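ATP-dependent helicase FUN30 (Saccharomyces cerevisiae S288c, PDB 5GN1) uses ATP hydrolysis to remodel nucleosomes, serving heterochromatin organization and DNA end resection at double-strand breaks, here as the C-terminal part of its ATPase domain. Local coordinates at residues 114-119 / 215-220; 180-185 / 223-228; 150-155 / 161-166; 63-68 / 108-113. One frame throughout, in Å; residues are numbered along the deposited sequence.

Contact 1: residues 114-119 / 215-220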
loop_
_atom_site.group_PDB
_atom_site.type_symbol
_atom_site.label_atom_id
_atom_site.label_comp_id
_atom_site.label_asym_id
_atom_site.label_seq_id
_atom_site.Cartn_x
_atom_site.Cartn_y
_atom_site.Cartn_z
ATOM N N PRO A 114 -5.153 2.819 -7.036
ATOM C CA PRO A 114 -5.815 4.134 -7.153
ATOM C C PRO A 114 -6.468 4.614 -5.880
ATOM O O PRO A 114 -6.544 5.831 -5.658
ATOM C CB PRO A 114 -6.871 3.899 -8.241
ATOM C CG PRO A 114 -6.290 2.809 -9.100
ATOM C CD PRO A 114 -5.484 1.922 -8.160
ATOM N N LEU A 115 -6.978 3.708 -5.043
ATOM C CA LEU A 115 -7.709 4.172 -3.869
ATOM C C LEU A 115 -6.797 4.704 -2.782
ATOM O O LEU A 115 -7.287 5.038 -1.707
ATOM C CB LEU A 115 -8.587 3.052 -3.295
ATOM C CG LEU A 115 -9.681 2.532 -4.239
ATOM C CD1 LEU A 115 -10.576 1.507 -3.517
ATOM C CD2 LEU A 115 -10.500 3.680 -4.832
ATOM N N LEU A 116 -5.490 4.762 -3.028
ATOM C CA LEU A 116 -4.555 5.477 -2.174
ATOM C C LEU A 116 -4.534 6.968 -2.481
ATOM O O LEU A 116 -3.685 7.689 -1.947
ATOM C CB LEU A 116 -3.143 4.901 -2.334
ATOM C CG LEU A 116 -2.962 3.434 -1.938
ATOM C CD1 LEU A 116 -1.580 2.944 -2.383
ATOM C CD2 LEU A 116 -3.192 3.256 -0.432
ATOM N N PHE A 117 -5.442 7.415 -3.342
ATOM C CA PHE A 117 -5.540 8.801 -3.780
ATOM C C PHE A 117 -6.998 9.216 -3.717
ATOM O O PHE A 117 -7.900 8.379 -3.718
ATOM C CB PHE A 117 -5.028 8.994 -5.220
ATOM C CG PHE A 117 -3.570 8.693 -5.390
ATOM C CD1 PHE A 117 -3.135 7.385 -5.531
ATOM C CD2 PHE A 117 -2.635 9.716 -5.415
ATOM C CE1 PHE A 117 -1.795 7.095 -5.676
ATOM C CE2 PHE A 117 -1.287 9.433 -5.563
ATOM C CZ PHE A 117 -0.868 8.124 -5.699
ATOM N N ARG A 118 -7.229 10.522 -3.675
ATOM C CA ARG A 118 -8.577 11.058 -3.743
ATOM C C ARG A 118 -8.806 11.528 -5.179
ATOM O O ARG A 118 -8.227 12.534 -5.605
ATOM C CB ARG A 118 -8.771 12.231 -2.776
ATOM C CG ARG A 118 -10.208 12.776 -2.753
ATOM C CD ARG A 118 -10.433 13.803 -1.618
ATOM N NE ARG A 118 -9.719 15.060 -1.833
ATOM C CZ ARG A 118 -10.182 16.079 -2.562
ATOM N NH1 ARG A 118 -11.361 15.990 -3.166
ATOM N NH2 ARG A 118 -9.461 17.189 -2.686
ATOM N N ASN A 119 -9.586 10.756 -5.932
ATOM C CA ASN A 119 -10.194 11.129 -7.210
ATOM C C ASN A 119 -11.668 10.851 -7.409
ATOM O O ASN A 119 -12.368 11.623 -8.066
ATOM C CB ASN A 119 -9.494 10.258 -8.264
ATOM C CG ASN A 119 -8.057 10.641 -8.486
ATOM O OD1 ASN A 119 -7.745 11.654 -9.125
ATOM N ND2 ASN A 119 -7.161 9.824 -7.965
ATOM N N LEU A 215 -2.908 -2.700 3.378
ATOM C CA LEU A 215 -3.537 -3.788 4.134
ATOM C C LEU A 215 -5.043 -3.567 4.299
ATOM O O LEU A 215 -5.841 -4.508 4.163
ATOM C CB LEU A 215 -2.866 -3.935 5.504
ATOM C CG LEU A 215 -1.398 -4.397 5.441
ATOM C CD1 LEU A 215 -0.795 -4.542 6.814
ATOM C CD2 LEU A 215 -1.283 -5.725 4.673
ATOM N N ASP A 216 -5.450 -2.329 4.590
ATOM C CA ASP A 216 -6.874 -2.009 4.676
ATOM C C ASP A 216 -7.589 -2.314 3.366
ATOM O O ASP A 216 -8.698 -2.869 3.361
ATOM C CB ASP A 216 -7.059 -0.527 5.049
ATOM C CG ASP A 216 -6.412 -0.152 6.391
ATOM O OD1 ASP A 216 -6.170 -1.049 7.229
ATOM O OD2 ASP A 216 -6.164 1.056 6.624
ATOM N N ILE A 217 -6.985 -1.943 2.240
ATOM C CA ILE A 217 -7.638 -2.206 0.961
ATOM C C ILE A 217 -7.725 -3.702 0.714
ATOM O O ILE A 217 -8.735 -4.207 0.205
ATOM C CB ILE A 217 -6.894 -1.503 -0.186
ATOM C CG1 ILE A 217 -6.987 0.014 -0.035
ATOM C CG2 ILE A 217 -7.485 -1.931 -1.515
ATOM C CD1 ILE A 217 -6.027 0.775 -0.967
ATOM N N LEU A 218 -6.655 -4.426 1.047
ATOM C CA LEU A 218 -6.623 -5.865 0.797
ATOM C C LEU A 218 -7.706 -6.590 1.568
ATOM O O LEU A 218 -8.184 -7.635 1.118
ATOM C CB LEU A 218 -5.247 -6.437 1.156
ATOM C CG LEU A 218 -4.102 -6.187 0.184
ATOM C CD1 LEU A 218 -2.794 -6.768 0.720
ATOM C CD2 LEU A 218 -4.431 -6.778 -1.183
ATOM N N GLU A 219 -8.119 -6.059 2.723
ATOM C CA GLU A 219 -9.176 -6.726 3.474
ATOM C C GLU A 219 -10.461 -6.800 2.651
ATOM O O GLU A 219 -11.142 -7.832 2.638
ATOM C CB GLU A 219 -9.400 -6.014 4.810
ATOM C CG GLU A 219 -8.225 -6.162 5.790
ATOM C CD GLU A 219 -8.605 -5.704 7.199
ATOM O OE1 GLU A 219 -9.804 -5.498 7.438
ATOM O OE2 GLU A 219 -7.723 -5.544 8.066
ATOM N N MET A 220 -10.785 -5.732 1.911
ATOM C CA MET A 220 -11.976 -5.776 1.064
ATOM C C MET A 220 -11.760 -6.660 -0.155
ATOM O O MET A 220 -12.679 -7.379 -0.567
ATOM C CB MET A 220 -12.382 -4.368 0.634
ATOM C CG MET A 220 -12.787 -3.483 1.791
ATOM S SD MET A 220 -13.799 -2.114 1.191
ATOM C CE MET A 220 -15.284 -2.999 0.711
#
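Ile217 of helix 212-224 meets Leu115 and Leu116 of the 3-10 turn 114-116 with a single atom, its terminal methyl CD1. That methyl lies 3.8 Å from Leu116 CD2 and 4.1 Å from Leu115 CB, so it touches a branch methyl of one leucine and the root of the other. The isoleucine reaches this far because CG1 stands anti to its carbonyl carbon (chi1 -65°) and CD1 then continues the chain outward in an extended form. Leu116 crosses it obliquely; with CG anti to its own carbonyl carbon (chi1 -62°) and chi2 at 170°, it brings CD2 up to the methyl. The turn itself is closed by the backbone bond from Phe117 N to Pro114 O, 3.0 Å long. Beyond the two segments, Phe158 and His113 also pack on Ile217, and Met220, one turn on, rests on Phe158 and His161. All three touching residues are buried, and no hydrogen bond or charge pair joins the segments; the chemistry is purely apolar, so the fit depends on methyl shape and on exclusion of water.

Contact 2: residues 180-185 / 223-228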
loop_
_atom_site.group_PDB
_atom_site.type_symbol
_atom_site.label_atom_id
_atom_site.label_comp_id
_atom_site.label_asym_id
_atom_site.label_seq_id
_atom_site.Cartn_x
_atom_site.Cartn_y
_atom_site.Cartn_z
ATOM N N GLU A 180 -14.550 -1.179 -6.527
ATOM C CA GLU A 180 -13.444 -0.321 -6.938
ATOM C C GLU A 180 -12.117 -0.770 -6.328
ATOM O O GLU A 180 -11.052 -0.505 -6.896
ATOM C CB GLU A 180 -13.741 1.136 -6.553
ATOM C CG GLU A 180 -14.867 1.806 -7.349
ATOM C CD GLU A 180 -16.252 1.631 -6.732
ATOM O OE1 GLU A 180 -16.467 0.685 -5.935
ATOM O OE2 GLU A 180 -17.135 2.462 -7.045
ATOM N N TRP A 181 -12.159 -1.445 -5.179
ATOM C CA TRP A 181 -10.941 -1.961 -4.559
ATOM C C TRP A 181 -10.289 -3.071 -5.374
ATOM O O TRP A 181 -9.106 -3.356 -5.156
ATOM C CB TRP A 181 -11.242 -2.457 -3.148
ATOM C CG TRP A 181 -12.461 -3.325 -3.058
ATOM C CD1 TRP A 181 -12.507 -4.694 -3.127
ATOM C CD2 TRP A 181 -13.812 -2.886 -2.865
ATOM N NE1 TRP A 181 -13.807 -5.132 -2.986
ATOM C CE2 TRP A 181 -14.629 -4.042 -2.839
ATOM C CE3 TRP A 181 -14.414 -1.625 -2.732
ATOM C CZ2 TRP A 181 -16.028 -3.973 -2.669
ATOM C CZ3 TRP A 181 -15.798 -1.555 -2.569
ATOM C CH2 TRP A 181 -16.590 -2.727 -2.535
ATOM N N MET A 182 -11.021 -3.705 -6.301
ATOM C CA MET A 182 -10.422 -4.692 -7.199
ATOM C C MET A 182 -9.678 -4.061 -8.368
ATOM O O MET A 182 -8.900 -4.763 -9.023
ATOM C CB MET A 182 -11.487 -5.646 -7.766
ATOM C CG MET A 182 -12.386 -6.268 -6.730
ATOM S SD MET A 182 -11.427 -7.245 -5.563
ATOM C CE MET A 182 -10.997 -8.673 -6.562
ATOM N N GLN A 183 -9.884 -2.770 -8.648
ATOM C CA GLN A 183 -9.373 -2.157 -9.879
ATOM C C GLN A 183 -7.960 -1.615 -9.669
ATOM O O GLN A 183 -7.731 -0.418 -9.474
ATOM C CB GLN A 183 -10.313 -1.068 -10.364
ATOM C CG GLN A 183 -11.666 -1.581 -10.805
ATOM C CD GLN A 183 -12.563 -0.440 -11.241
ATOM O OE1 GLN A 183 -12.253 0.281 -12.193
ATOM N NE2 GLN A 183 -13.674 -0.262 -10.541
ATOM N N SER A 184 -6.994 -2.524 -9.758
ATOM C CA SER A 184 -5.579 -2.198 -9.731
ATOM C C SER A 184 -4.836 -3.320 -10.435
ATOM O O SER A 184 -5.234 -4.480 -10.344
ATOM C CB SER A 184 -5.063 -2.040 -8.297
ATOM O OG SER A 184 -3.655 -2.162 -8.241
ATOM N N GLY A 185 -3.751 -2.969 -11.134
ATOM C CA GLY A 185 -2.948 -3.992 -11.788
ATOM C C GLY A 185 -2.288 -4.946 -10.808
ATOM O O GLY A 185 -2.073 -6.122 -11.119
ATOM N N SER A 223 -12.139 -10.334 0.929
ATOM C CA SER A 223 -13.545 -10.637 1.167
ATOM C C SER A 223 -14.300 -10.809 -0.142
ATOM O O SER A 223 -15.104 -11.740 -0.286
ATOM C CB SER A 223 -14.181 -9.531 2.013
ATOM O OG SER A 223 -15.573 -9.754 2.194
ATOM N N THR A 224 -14.059 -9.919 -1.111
ATOM C CA THR A 224 -14.656 -10.091 -2.429
ATOM C C THR A 224 -14.261 -11.429 -3.037
ATOM O O THR A 224 -15.078 -12.083 -3.690
ATOM C CB THR A 224 -14.247 -8.939 -3.354
ATOM O OG1 THR A 224 -14.920 -7.741 -2.957
ATOM C CG2 THR A 224 -14.586 -9.243 -4.825
ATOM N N LEU A 225 -13.013 -11.863 -2.824
ATOM C CA LEU A 225 -12.517 -13.095 -3.429
ATOM C C LEU A 225 -12.888 -14.329 -2.615
ATOM O O LEU A 225 -12.522 -15.445 -3.004
ATOM C CB LEU A 225 -10.991 -13.028 -3.608
ATOM C CG LEU A 225 -10.414 -12.045 -4.647
ATOM C CD1 LEU A 225 -8.889 -11.955 -4.535
ATOM C CD2 LEU A 225 -10.821 -12.420 -6.092
ATOM N N ASP A 226 -13.579 -14.133 -1.492
ATOM C CA ASP A 226 -14.077 -15.207 -0.639
ATOM C C ASP A 226 -12.942 -16.017 -0.007
ATOM O O ASP A 226 -13.087 -17.218 0.236
ATOM C CB ASP A 226 -15.033 -16.125 -1.416
ATOM C CG ASP A 226 -15.935 -16.935 -0.503
ATOM O OD1 ASP A 226 -16.258 -16.441 0.604
ATOM O OD2 ASP A 226 -16.311 -18.067 -0.890
ATOM N N TYR A 227 -11.813 -15.372 0.280
ATOM C CA TYR A 227 -10.716 -15.995 1.018
ATOM C C TYR A 227 -10.718 -15.476 2.449
ATOM O O TYR A 227 -10.585 -14.266 2.667
ATOM C CB TYR A 227 -9.363 -15.687 0.376
ATOM C CG TYR A 227 -9.135 -16.196 -1.035
ATOM C CD1 TYR A 227 -9.475 -17.486 -1.411
ATOM C CD2 TYR A 227 -8.535 -15.377 -1.983
ATOM C CE1 TYR A 227 -9.238 -17.940 -2.719
ATOM C CE2 TYR A 227 -8.289 -15.818 -3.265
ATOM C CZ TYR A 227 -8.646 -17.094 -3.635
ATOM O OH TYR A 227 -8.393 -17.489 -4.938
ATOM N N LYS A 228 -10.827 -16.379 3.420
ATOM C CA LYS A 228 -10.628 -15.988 4.813
ATOM C C LYS A 228 -9.184 -15.559 5.054
ATOM O O LYS A 228 -8.246 -16.071 4.437
ATOM C CB LYS A 228 -10.981 -17.136 5.772
ATOM C CG LYS A 228 -12.434 -17.607 5.727
ATOM C CD LYS A 228 -12.630 -18.852 6.627
ATOM C CE LYS A 228 -13.951 -19.576 6.354
ATOM N NZ LYS A 228 -14.063 -20.885 7.112
#
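The C-terminal end of helix 212-224, finished at Asp226 by a Schellman motif with positive phi, is where the 3-10 turn 180-182 docks, just ahead of helix 185-200 in the C-terminal RecA-like lobe. The polar link is one hydrogen bond: Trp181 NE1 donates its N-H to Thr224 OG1 over 2.8 Å. At 171° it is nearly straight, and the hydroxyl oxygen sits only 1° out of the indole plane, so the ring is met at its edge. Trp181 CG lies between the backbone N and the carbonyl carbon (chi1 47°), which, with the ring's own turn about CB-CG, presents the N-H edge to the threonine. Beside this bond, Met182 bends at chi2 and chi3; its SD comes to 3.8 Å from Thr224 CG2, the two side chains meeting tip to tip, while its CE reaches 3.8 Å from Leu225 CD2. The indole also packs on Ile217, Met220 and Val221 of the same helix. A phenylalanine in place of Trp181 would probably leave Thr224 OG1 without its N-H donor and open a gap beside Met220 and Val221. Thr224 thus divides its work, the oxygen accepting the indole N-H, besides a weak hydrogen bond to Met220 O in its own helix, and the methyl meeting sulfur; the directional bond is likely to restrain the ring's rotation together with the packing.

Contact 3: residues 150-155 / 161-166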
loop_
_atom_site.group_PDB
_atom_site.type_symbol
_atom_site.label_atom_id
_atom_site.label_comp_id
_atom_site.label_asym_id
_atom_site.label_seq_id
_atom_site.Cartn_x
_atom_site.Cartn_y
_atom_site.Cartn_z
ATOM N N GLU A 150 -12.122 20.495 4.736
ATOM C CA GLU A 150 -10.669 20.527 4.644
ATOM C C GLU A 150 -10.064 19.212 5.120
ATOM O O GLU A 150 -9.105 18.718 4.523
ATOM C CB GLU A 150 -10.106 21.693 5.451
ATOM C CG GLU A 150 -8.691 22.073 5.054
ATOM C CD GLU A 150 -8.103 23.142 5.955
ATOM O OE1 GLU A 150 -8.730 23.450 6.996
ATOM O OE2 GLU A 150 -7.022 23.676 5.618
ATOM N N ASP A 151 -10.608 18.639 6.200
ATOM C CA ASP A 151 -10.157 17.330 6.668
ATOM C C ASP A 151 -10.353 16.272 5.591
ATOM O O ASP A 151 -9.455 15.463 5.326
ATOM C CB ASP A 151 -10.906 16.926 7.943
ATOM C CG ASP A 151 -10.322 17.559 9.209
ATOM O OD1 ASP A 151 -9.424 18.427 9.105
ATOM O OD2 ASP A 151 -10.783 17.194 10.310
ATOM N N MET A 152 -11.535 16.255 4.971
ATOM C CA MET A 152 -11.815 15.290 3.910
ATOM C C MET A 152 -10.895 15.480 2.710
ATOM O O MET A 152 -10.466 14.498 2.098
ATOM C CB MET A 152 -13.272 15.395 3.483
ATOM C CG MET A 152 -14.244 14.806 4.480
ATOM S SD MET A 152 -15.948 15.161 3.992
ATOM C CE MET A 152 -16.833 14.241 5.219
ATOM N N SER A 153 -10.588 16.728 2.348
ATOM C CA SER A 153 -9.750 16.977 1.173
ATOM C C SER A 153 -8.374 16.327 1.281
ATOM O O SER A 153 -7.727 16.107 0.254
ATOM C CB SER A 153 -9.569 18.474 0.935
ATOM O OG SER A 153 -8.481 19.002 1.685
ATOM N N TYR A 154 -7.907 16.034 2.490
ATOM C CA TYR A 154 -6.617 15.383 2.680
ATOM C C TYR A 154 -6.718 13.874 2.821
ATOM O O TYR A 154 -5.683 13.213 2.955
ATOM C CB TYR A 154 -5.911 15.954 3.904
ATOM C CG TYR A 154 -5.480 17.381 3.705
ATOM C CD1 TYR A 154 -4.450 17.696 2.830
ATOM C CD2 TYR A 154 -6.110 18.414 4.381
ATOM C CE1 TYR A 154 -4.053 19.004 2.641
ATOM C CE2 TYR A 154 -5.719 19.725 4.199
ATOM C CZ TYR A 154 -4.700 20.013 3.331
ATOM O OH TYR A 154 -4.321 21.322 3.163
ATOM N N MET A 155 -7.921 13.313 2.804
ATOM C CA MET A 155 -8.078 11.871 2.907
ATOM C C MET A 155 -8.091 11.239 1.521
ATOM O O MET A 155 -8.286 11.920 0.507
ATOM C CB MET A 155 -9.359 11.522 3.668
ATOM C CG MET A 155 -9.363 12.079 5.099
ATOM S SD MET A 155 -11.008 12.002 5.876
ATOM C CE MET A 155 -11.345 10.271 5.879
ATOM N N HIS A 161 -14.192 6.198 1.874
ATOM C CA HIS A 161 -15.075 5.041 1.901
ATOM C C HIS A 161 -15.254 4.509 3.322
ATOM O O HIS A 161 -16.381 4.236 3.756
ATOM C CB HIS A 161 -14.543 3.941 0.990
ATOM C CG HIS A 161 -15.279 2.649 1.152
ATOM N ND1 HIS A 161 -16.595 2.497 0.770
ATOM C CD2 HIS A 161 -14.908 1.472 1.711
ATOM C CE1 HIS A 161 -16.992 1.270 1.052
ATOM N NE2 HIS A 161 -15.990 0.629 1.629
ATOM N N LYS A 162 -14.152 4.343 4.064
ATOM C CA LYS A 162 -14.291 3.846 5.432
ATOM C C LYS A 162 -15.019 4.853 6.319
ATOM O O LYS A 162 -15.789 4.456 7.195
ATOM C CB LYS A 162 -12.928 3.488 6.023
ATOM C CG LYS A 162 -12.231 2.316 5.323
ATOM C CD LYS A 162 -13.081 1.037 5.308
ATOM C CE LYS A 162 -13.093 0.345 6.664
ATOM N NZ LYS A 162 -13.834 -0.947 6.639
ATOM N N LEU A 163 -14.820 6.155 6.095
ATOM C CA LEU A 163 -15.597 7.147 6.837
ATOM C C LEU A 163 -17.097 6.983 6.589
ATOM O O LEU A 163 -17.913 7.153 7.507
ATOM C CB LEU A 163 -15.153 8.557 6.461
ATOM C CG LEU A 163 -15.829 9.717 7.202
ATOM C CD1 LEU A 163 -15.447 9.726 8.670
ATOM C CD2 LEU A 163 -15.508 11.047 6.544
ATOM N N CYS A 164 -17.481 6.665 5.348
ATOM C CA CYS A 164 -18.891 6.443 5.049
ATOM C C CYS A 164 -19.383 5.137 5.660
ATOM O O CYS A 164 -20.561 5.022 6.013
ATOM C CB CYS A 164 -19.128 6.449 3.531
ATOM S SG CYS A 164 -18.621 7.921 2.663
ATOM N N CYS A 165 -18.503 4.147 5.808
ATOM C CA CYS A 165 -18.904 2.893 6.433
ATOM C C CYS A 165 -18.968 2.977 7.951
ATOM O O CYS A 165 -19.500 2.052 8.578
ATOM C CB CYS A 165 -17.957 1.761 6.036
ATOM S SG CYS A 165 -18.067 1.251 4.299
ATOM N N ASN A 166 -18.439 4.053 8.552
ATOM C CA ASN A 166 -18.488 4.244 9.998
ATOM C C ASN A 166 -19.572 5.221 10.437
ATOM O O ASN A 166 -19.971 5.200 11.605
ATOM C CB ASN A 166 -17.125 4.731 10.513
ATOM C CG ASN A 166 -16.994 4.623 12.022
ATOM O OD1 ASN A 166 -16.587 3.587 12.549
ATOM N ND2 ASN A 166 -17.333 5.699 12.725
#
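Met152 lays its terminal methyl against one branch of Leu163, CE standing 3.7 Å from Leu163 CD2, with the two side chains crossing at about a right angle. The methionine spans the gap between helices by being extended beyond CG, with chi2 at 173° and chi3 at 175°. Leu163 answers with CG anti to its backbone N (chi1 -177°), which sends its branches toward the other segment. Met155, one turn further on, adds a looser touch: its CE is 4.2 Å from Leu163 CB, so the leucine is met both at a branch and at its root. At the end of helix 145-153, Ser153 OG bonds back to Glu150 O over 2.9 Å, turning its side chain onto its own helix. No hydrogen bond crosses between the segments. Met152 also packs on Leu160 and, in helix 123-133, on Ile126 and Met129. The arrangement is one of two consecutive helices, 145-153 and 157-166, joined by a short connection and packed at an angle through apolar side chains, within the helical region between strand 49-56 and helix 185-200.

Contact 4: residues 63-68 / 108-113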
loop_
_atom_site.group_PDB
_atom_site.type_symbol
_atom_site.label_atom_id
_atom_site.label_comp_id
_atom_site.label_asym_id
_atom_site.label_seq_id
_atom_site.Cartn_x
_atom_site.Cartn_y
_atom_site.Cartn_z
ATOM N N LYS A 63 -2.601 4.691 -14.588
ATOM C CA LYS A 63 -1.793 5.430 -15.553
ATOM C C LYS A 63 -2.089 6.924 -15.482
ATOM O O LYS A 63 -1.168 7.746 -15.516
ATOM C CB LYS A 63 -2.048 4.891 -16.964
ATOM C CG LYS A 63 -0.813 4.851 -17.864
ATOM C CD LYS A 63 -1.119 4.174 -19.210
ATOM C CE LYS A 63 -1.822 2.807 -19.037
ATOM N NZ LYS A 63 -0.906 1.663 -18.684
ATOM N N LYS A 64 -3.371 7.291 -15.380
ATOM C CA LYS A 64 -3.746 8.701 -15.265
ATOM C C LYS A 64 -3.146 9.337 -14.015
ATOM O O LYS A 64 -2.583 10.439 -14.072
ATOM C CB LYS A 64 -5.270 8.838 -15.258
ATOM C CG LYS A 64 -5.915 8.615 -16.629
ATOM C CD LYS A 64 -7.316 9.229 -16.692
ATOM C CE LYS A 64 -8.060 8.831 -17.962
ATOM N NZ LYS A 64 -9.434 9.415 -18.003
ATOM N N ILE A 65 -3.269 8.655 -12.870
ATOM C CA ILE A 65 -2.725 9.170 -11.615
ATOM C C ILE A 65 -1.206 9.266 -11.688
ATOM O O ILE A 65 -0.614 10.275 -11.291
ATOM C CB ILE A 65 -3.171 8.283 -10.435
ATOM C CG1 ILE A 65 -4.685 8.345 -10.239
ATOM C CG2 ILE A 65 -2.427 8.669 -9.163
ATOM C CD1 ILE A 65 -5.215 7.346 -9.219
ATOM N N TYR A 66 -0.548 8.215 -12.194
ATOM C CA TYR A 66 0.908 8.226 -12.296
ATOM C C TYR A 66 1.393 9.372 -13.186
ATOM O O TYR A 66 2.347 10.080 -12.839
ATOM C CB TYR A 66 1.397 6.868 -12.829
ATOM C CG TYR A 66 2.845 6.559 -12.537
ATOM C CD1 TYR A 66 3.849 7.000 -13.374
ATOM C CD2 TYR A 66 3.205 5.810 -11.421
ATOM C CE1 TYR A 66 5.180 6.727 -13.106
ATOM C CE2 TYR A 66 4.519 5.523 -11.152
ATOM C CZ TYR A 66 5.508 5.991 -11.997
ATOM O OH TYR A 66 6.830 5.727 -11.729
ATOM N N ASP A 67 0.746 9.562 -14.340
ATOM C CA ASP A 67 1.156 10.607 -15.273
ATOM C C ASP A 67 1.014 11.996 -14.650
ATOM O O ASP A 67 1.867 12.862 -14.866
ATOM C CB ASP A 67 0.331 10.520 -16.560
ATOM C CG ASP A 67 0.725 9.340 -17.458
ATOM O OD1 ASP A 67 1.813 8.754 -17.273
ATOM O OD2 ASP A 67 -0.074 9.010 -18.369
ATOM N N LYS A 68 -0.056 12.224 -13.879
ATOM C CA LYS A 68 -0.207 13.484 -13.144
ATOM C C LYS A 68 0.970 13.721 -12.207
ATOM O O LYS A 68 1.516 14.828 -12.143
ATOM C CB LYS A 68 -1.509 13.490 -12.341
ATOM C CG LYS A 68 -2.747 13.942 -13.085
ATOM C CD LYS A 68 -3.969 13.949 -12.160
ATOM C CE LYS A 68 -4.188 12.590 -11.488
ATOM N NZ LYS A 68 -5.559 12.407 -10.897
ATOM N N ARG A 108 5.143 5.774 -5.742
ATOM C CA ARG A 108 5.060 4.432 -5.170
ATOM C C ARG A 108 3.608 4.022 -4.956
ATOM O O ARG A 108 3.202 2.922 -5.338
ATOM C CB ARG A 108 5.860 4.372 -3.863
ATOM C CG ARG A 108 7.364 4.544 -4.092
ATOM C CD ARG A 108 8.164 4.532 -2.790
ATOM N NE ARG A 108 7.953 3.307 -2.026
ATOM C CZ ARG A 108 8.342 3.145 -0.764
ATOM N NH1 ARG A 108 8.970 4.126 -0.133
ATOM N NH2 ARG A 108 8.090 2.008 -0.124
ATOM N N LYS A 109 2.805 4.908 -4.354
ATOM C CA LYS A 109 1.399 4.600 -4.111
ATOM C C LYS A 109 0.623 4.403 -5.408
ATOM O O LYS A 109 -0.253 3.535 -5.492
ATOM C CB LYS A 109 0.768 5.714 -3.271
ATOM C CG LYS A 109 1.280 5.730 -1.849
ATOM C CD LYS A 109 0.786 6.969 -1.102
ATOM C CE LYS A 109 1.053 6.832 0.390
ATOM N NZ LYS A 109 0.626 8.072 1.095
ATOM N N ALA A 110 0.906 5.215 -6.428
ATOM C CA ALA A 110 0.193 5.058 -7.693
ATOM C C ALA A 110 0.523 3.722 -8.361
ATOM O O ALA A 110 -0.331 3.143 -9.037
ATOM C CB ALA A 110 0.515 6.237 -8.628
ATOM N N SER A 111 1.739 3.211 -8.167
ATOM C CA SER A 111 2.080 1.871 -8.639
ATOM C C SER A 111 1.304 0.766 -7.917
ATOM O O SER A 111 1.296 -0.374 -8.392
ATOM C CB SER A 111 3.577 1.615 -8.449
ATOM O OG SER A 111 4.370 2.664 -8.984
ATOM N N LEU A 112 0.688 1.064 -6.768
ATOM C CA LEU A 112 0.003 0.072 -5.937
ATOM C C LEU A 112 -1.504 0.051 -6.143
ATOM O O LEU A 112 -2.076 -1.013 -6.408
ATOM C CB LEU A 112 0.309 0.326 -4.453
ATOM C CG LEU A 112 1.788 0.236 -4.132
ATOM C CD1 LEU A 112 2.084 0.562 -2.656
ATOM C CD2 LEU A 112 2.307 -1.145 -4.534
ATOM N N HIS A 113 -2.173 1.200 -5.985
ATOM C CA HIS A 113 -3.628 1.209 -5.977
ATOM C C HIS A 113 -4.212 2.613 -6.107
ATOM O O HIS A 113 -3.811 3.527 -5.371
ATOM C CB HIS A 113 -4.149 0.558 -4.690
ATOM C CG HIS A 113 -5.493 -0.063 -4.857
ATOM N ND1 HIS A 113 -6.624 0.682 -5.104
ATOM C CD2 HIS A 113 -5.885 -1.359 -4.846
ATOM C CE1 HIS A 113 -7.659 -0.128 -5.237
ATOM N NE2 HIS A 113 -7.235 -1.371 -5.094
#
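Ala110 fits against Ile65 and Tyr66 where helix 60-82 and helix 100-110 come close, the CA atoms of Tyr66 and Ala110 being 5.6 Å apart. This is the tight part, made possible by the small alanine: its CB is 3.9 Å from Ile65 CG2 and equally 3.9 Å from Tyr66 CD2, caught between a branch methyl and the ring. Tyr66 carries its ring there with CG anti to the backbone N (chi1 -160°), and beyond the alanine its edge is met near the ring plane by Ser111 OG, 3.6 Å from Tyr66 CE2. That oxygen has its hydrogen bond elsewhere, with Leu107 O one turn back, and the phenol OH of Tyr66 bonds to Ile315 N at the start of helix 315-322. On the solvent side helix 60-82 turns Lys63, Lys64, Asp67 and Lys68 outward; none of these exposed residues touches 108-113, and Lys63 NZ bonds instead to Leu58 O. The end of segment 108-113 is held internally, Lys109 O accepting from both Leu112 N and His113 N. Across the interface the chemistry is therefore van der Waals contact, mostly apolar, with no hydrogen bond, while the polar ends of Tyr66 and Ser111 turn to partners outside it, so these two hydroxyls keep hydrogen-bond partners despite the close approach.

In the fold
Contact 4 comes first along the chain and closes before contact 1 opens; contact 3 falls between the two segments of contact 1, and contacts 1 and 2 interleave. Contacts 1 and 2 share helix 212-224, and their centres lie about 11 Å apart. Contact 1 is about 12 Å, centre to centre, from both contact 3 and contact 4, which do not touch each other. Hydrogen bonds join contact 1 to contact 3, through Arg118 and Ser153 O, and contact 4 to contact 2, through His113 and Leu112 with Trp181 and Ser184; contacts 2 and 3 do not touch. Segment 114-119 thus lies where helices between strand 49-56 and helix 185-200 pack against helix 212-224 of the RecA-like lobe.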